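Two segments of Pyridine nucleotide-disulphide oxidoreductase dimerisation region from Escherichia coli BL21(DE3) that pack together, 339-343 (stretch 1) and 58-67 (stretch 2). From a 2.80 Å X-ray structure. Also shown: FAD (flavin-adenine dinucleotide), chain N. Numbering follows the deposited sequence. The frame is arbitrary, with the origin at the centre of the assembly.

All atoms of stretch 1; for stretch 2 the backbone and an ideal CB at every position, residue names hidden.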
# COMPACT_ATOMS: atom_id res chain seq x y z
N VAL B 339 4.63 3.20 12.40
CA VAL B 339 5.38 2.27 13.23
C VAL B 339 5.33 0.92 12.54
O VAL B 339 4.26 0.30 12.44
CB VAL B 339 4.80 2.19 14.65
CG1 VAL B 339 5.72 1.38 15.56
CG2 VAL B 339 4.57 3.58 15.20
N PHE B 340 6.48 0.44 12.07
CA PHE B 340 6.53 -0.71 11.17
C PHE B 340 6.58 -2.01 11.96
O PHE B 340 7.57 -2.75 11.97
CB PHE B 340 7.69 -0.57 10.21
CG PHE B 340 7.44 0.42 9.11
CD1 PHE B 340 7.66 1.77 9.32
CD2 PHE B 340 6.97 -0.00 7.88
CE1 PHE B 340 7.42 2.68 8.31
CE2 PHE B 340 6.73 0.91 6.87
CZ PHE B 340 6.96 2.25 7.09
N MET B 341 5.47 -2.30 12.63
CA MET B 341 5.25 -3.61 13.22
C MET B 341 4.61 -4.55 12.22
O MET B 341 4.79 -4.41 11.00
CB MET B 341 4.34 -3.53 14.45
CG MET B 341 4.86 -2.76 15.62
SD MET B 341 3.59 -2.80 16.89
CE MET B 341 2.20 -2.11 15.99
N THR B 342 3.85 -5.51 12.73
CA THR B 342 2.99 -6.37 11.91
C THR B 342 1.71 -6.60 12.72
O THR B 342 1.71 -7.39 13.67
CB THR B 342 3.66 -7.69 11.56
OG1 THR B 342 4.90 -7.43 10.88
CG2 THR B 342 2.76 -8.53 10.67
N PRO B 343 0.62 -5.90 12.39
CA PRO B 343 0.49 -4.93 11.30
C PRO B 343 1.00 -3.53 11.68
O PRO B 343 0.95 -3.16 12.85
CB PRO B 343 -1.01 -4.91 11.04
CG PRO B 343 -1.61 -5.18 12.37
CD PRO B 343 -0.65 -6.07 13.12
N UNK B 58 16.20 -2.32 8.38
CA UNK B 58 15.16 -2.66 9.35
C UNK B 58 13.94 -3.25 8.65
O UNK B 58 13.46 -4.33 9.03
CB UNK B 58 14.76 -1.43 10.16
N UNK B 59 13.44 -2.56 7.63
CA UNK B 59 12.22 -3.00 6.96
C UNK B 59 12.46 -4.23 6.09
O UNK B 59 11.55 -5.05 5.91
CB UNK B 59 11.65 -1.86 6.11
N UNK B 60 13.66 -4.36 5.52
CA UNK B 60 14.03 -5.57 4.80
C UNK B 60 13.86 -6.80 5.69
O UNK B 60 13.35 -7.84 5.24
CB UNK B 60 15.47 -5.47 4.30
N UNK B 61 14.27 -6.69 6.95
CA UNK B 61 14.16 -7.82 7.87
C UNK B 61 12.71 -8.05 8.30
O UNK B 61 12.27 -9.19 8.44
CB UNK B 61 15.04 -7.59 9.10
N UNK B 62 11.95 -6.97 8.50
CA UNK B 62 10.55 -7.11 8.91
C UNK B 62 9.76 -7.83 7.83
O UNK B 62 8.90 -8.67 8.12
CB UNK B 62 9.93 -5.74 9.20
N UNK B 63 10.03 -7.52 6.56
CA UNK B 63 9.35 -8.21 5.47
C UNK B 63 9.71 -9.69 5.44
O UNK B 63 8.86 -10.54 5.15
CB UNK B 63 9.70 -7.56 4.13
N UNK B 64 10.97 -10.01 5.73
CA UNK B 64 11.36 -11.42 5.81
C UNK B 64 10.86 -12.05 7.10
O UNK B 64 10.47 -13.22 7.12
CB UNK B 64 12.88 -11.56 5.71
N UNK B 65 10.85 -11.28 8.20
CA UNK B 65 10.35 -11.81 9.47
C UNK B 65 8.87 -12.13 9.40
O UNK B 65 8.41 -13.06 10.08
CB UNK B 65 10.61 -10.81 10.60
N UNK B 66 8.10 -11.38 8.60
CA UNK B 66 6.69 -11.68 8.43
C UNK B 66 6.46 -13.01 7.73
O UNK B 66 5.40 -13.62 7.91
CB UNK B 66 6.01 -10.56 7.64
N UNK B 67 7.43 -13.48 6.95
CA UNK B 67 7.35 -14.76 6.27
C UNK B 67 7.98 -15.90 7.07
O UNK B 67 8.09 -17.01 6.56
CB UNK B 67 8.03 -14.66 4.90
PA FAD N . 21.73 10.96 8.10
O1A FAD N . 21.69 10.58 9.53
O2A FAD N . 20.93 10.06 7.15
O5B FAD N . 23.21 11.07 7.59
C5B FAD N . 24.30 11.23 8.51
C4B FAD N . 25.60 11.01 7.77
O4B FAD N . 26.56 12.02 8.14
C3B FAD N . 26.26 9.66 8.02
O3B FAD N . 26.71 9.08 6.80
C2B FAD N . 27.43 10.01 8.95
O2B FAD N . 28.53 9.12 8.78
C1B FAD N . 27.79 11.40 8.46
N9A FAD N . 28.49 12.23 9.44
C8A FAD N . 28.15 12.42 10.75
N7A FAD N . 28.96 13.22 11.40
C5A FAD N . 29.91 13.58 10.45
C6A FAD N . 31.04 14.41 10.50
N6A FAD N . 31.44 15.06 11.60
N1A FAD N . 31.77 14.55 9.37
C2A FAD N . 31.37 13.90 8.27
N3A FAD N . 30.32 13.10 8.10
C4A FAD N . 29.62 12.98 9.23
N1 FAD N . 12.89 7.50 9.15
C2 FAD N . 11.72 7.37 8.45
O2 FAD N . 11.25 8.30 7.79
N3 FAD N . 11.04 6.16 8.48
C4 FAD N . 11.41 5.03 9.18
O4 FAD N . 10.73 4.01 9.11
C4X FAD N . 12.65 5.18 9.92
N5 FAD N . 13.10 4.15 10.58
C5X FAD N . 14.29 4.30 11.28
C6 FAD N . 14.77 3.21 12.01
C7 FAD N . 15.96 3.30 12.73
C7M FAD N . 16.45 2.11 13.50
C8 FAD N . 16.68 4.51 12.72
C8M FAD N . 17.96 4.64 13.49
C9 FAD N . 16.20 5.59 12.00
C9A FAD N . 15.01 5.50 11.28
N10 FAD N . 14.50 6.58 10.53
C10 FAD N . 13.32 6.46 9.84
C1' FAD N . 15.21 7.87 10.49
C2' FAD N . 16.16 8.00 9.31
O2' FAD N . 17.21 7.04 9.41
C3' FAD N . 16.77 9.41 9.32
O3' FAD N . 15.83 10.32 9.86
C4' FAD N . 17.21 9.91 7.94
O4' FAD N . 18.33 9.16 7.49
C5' FAD N . 17.52 11.39 7.93
O5' FAD N . 18.89 11.58 8.34
P FAD N . 19.68 12.90 7.99
O1P FAD N . 19.27 13.38 6.59
O2P FAD N . 19.50 13.91 9.06
O3P FAD N . 21.19 12.45 7.92

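Position 58 has helical backbone angles, and its CB has nothing of stretch 1 within 5.5 Å. Stretch 1 therefore sets little preference here. The residue is Thr-58; its backbone O accepts the helical hydrogen bond from the N of position 62 at 3.1 Å.

Position 59 points its CB toward stretch 1. The ideal CB lies 5.3 Å from Phe-340 CD2, so there is room for a side chain to extend across the ring. The flavin O4 and N5 lie beyond, and both can accept hydrogen bonds. A long aliphatic chain would suit the ring; a long chain ending in a donor would suit both ring and flavin. The residue is Lys-59. Its CE lies over one face of the Phe-340 ring, 4.0 Å from the centroid and 25° off the normal, a CH-pi contact. The chain then ends at the flavin, where NZ donates to FAD O4 at 2.9 Å and to FAD N5 at 3.2 Å.

Positions 60 and 61 are helical and out of reach of stretch 1, which leaves the choice open. They are Thr-60 and Leu-61.

Position 62 points toward stretch 1, one helical turn after Lys-59. The ideal CB is 4.7 Å from Phe-340 O, so there is space for a small or medium side chain beside the backbone. Valine, alanine or threonine would be reasonable. The residue is Val-62, with chi1 in the t well. Its CG1 packs 4.0 Å from Phe-340 O and 4.1 Å from Thr-342 OG1. These are van der Waals contacts.

Position 63 points away, and position 64 is out of reach. Stretch 1 asks nothing of either. They are His-63 and Asp-64.

Position 65 points toward stretch 1, but its ideal CB has no atom of it within 5.5 Å. Several sizes could be considered. The residue is Ala-65, whose CB comes no nearer than 6.7 Å, to Thr-342 OG1, and makes no contact.

Position 66 also points toward stretch 1. The ideal CB is 4.6 Å from Thr-342 OG1, a hydroxyl that can accept or donate. A polar side chain such as glutamine, glutamate or asparagine would suit. The residue is Gln-66. Its NE2 donates to Thr-342 OG1 at 2.6 Å, with an N-H...acceptor angle of 148°. The same hydroxyl makes a weak hydrogen bond to Met-341 O, at 3.0 Å from OG1, so it accepts from one side chain while donating to the backbone of the residue before it.

Position 67 is out of reach of stretch 1, and many residues would do. It is Gln-67.

Stretch 2 (58-67) TKTLVHDAQQ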
# COMPACT_ATOMS: atom_id res chain seq x y z
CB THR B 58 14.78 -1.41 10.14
OG1 THR B 58 15.96 -0.73 10.58
CG2 THR B 58 13.94 -1.78 11.36
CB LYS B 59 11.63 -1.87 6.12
CG LYS B 59 10.70 -0.91 6.87
CD LYS B 59 11.25 -0.53 8.24
CE LYS B 59 11.14 0.95 8.50
NZ LYS B 59 11.73 1.35 9.81
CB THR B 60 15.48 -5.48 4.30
OG1 THR B 60 15.64 -4.30 3.50
CG2 THR B 60 15.86 -6.70 3.48
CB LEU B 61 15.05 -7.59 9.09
CG LEU B 61 16.53 -7.88 8.84
CD1 LEU B 61 17.42 -6.94 9.63
CD2 LEU B 61 16.86 -9.33 9.16
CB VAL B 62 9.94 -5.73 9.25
CG1 VAL B 62 8.49 -5.89 9.68
CG2 VAL B 62 10.74 -5.05 10.34
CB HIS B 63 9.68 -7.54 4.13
CG HIS B 63 9.00 -8.18 2.96
ND1 HIS B 63 9.58 -9.19 2.22
CD2 HIS B 63 7.78 -7.96 2.40
CE1 HIS B 63 8.76 -9.56 1.25
NE2 HIS B 63 7.66 -8.83 1.34
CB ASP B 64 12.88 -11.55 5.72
CG ASP B 64 13.36 -11.73 4.29
OD1 ASP B 64 12.53 -12.09 3.42
OD2 ASP B 64 14.57 -11.53 4.03
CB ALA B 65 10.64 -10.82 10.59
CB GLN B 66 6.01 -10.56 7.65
CG GLN B 66 5.79 -9.29 8.46
CD GLN B 66 5.20 -8.16 7.63
OE1 GLN B 66 4.94 -8.32 6.44
NE2 GLN B 66 4.98 -7.02 8.27
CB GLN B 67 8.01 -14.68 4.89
CG GLN B 67 7.10 -14.12 3.80
CD GLN B 67 7.87 -13.77 2.54
OE1 GLN B 67 9.09 -13.64 2.55
NE2 GLN B 67 7.14 -13.60 1.44
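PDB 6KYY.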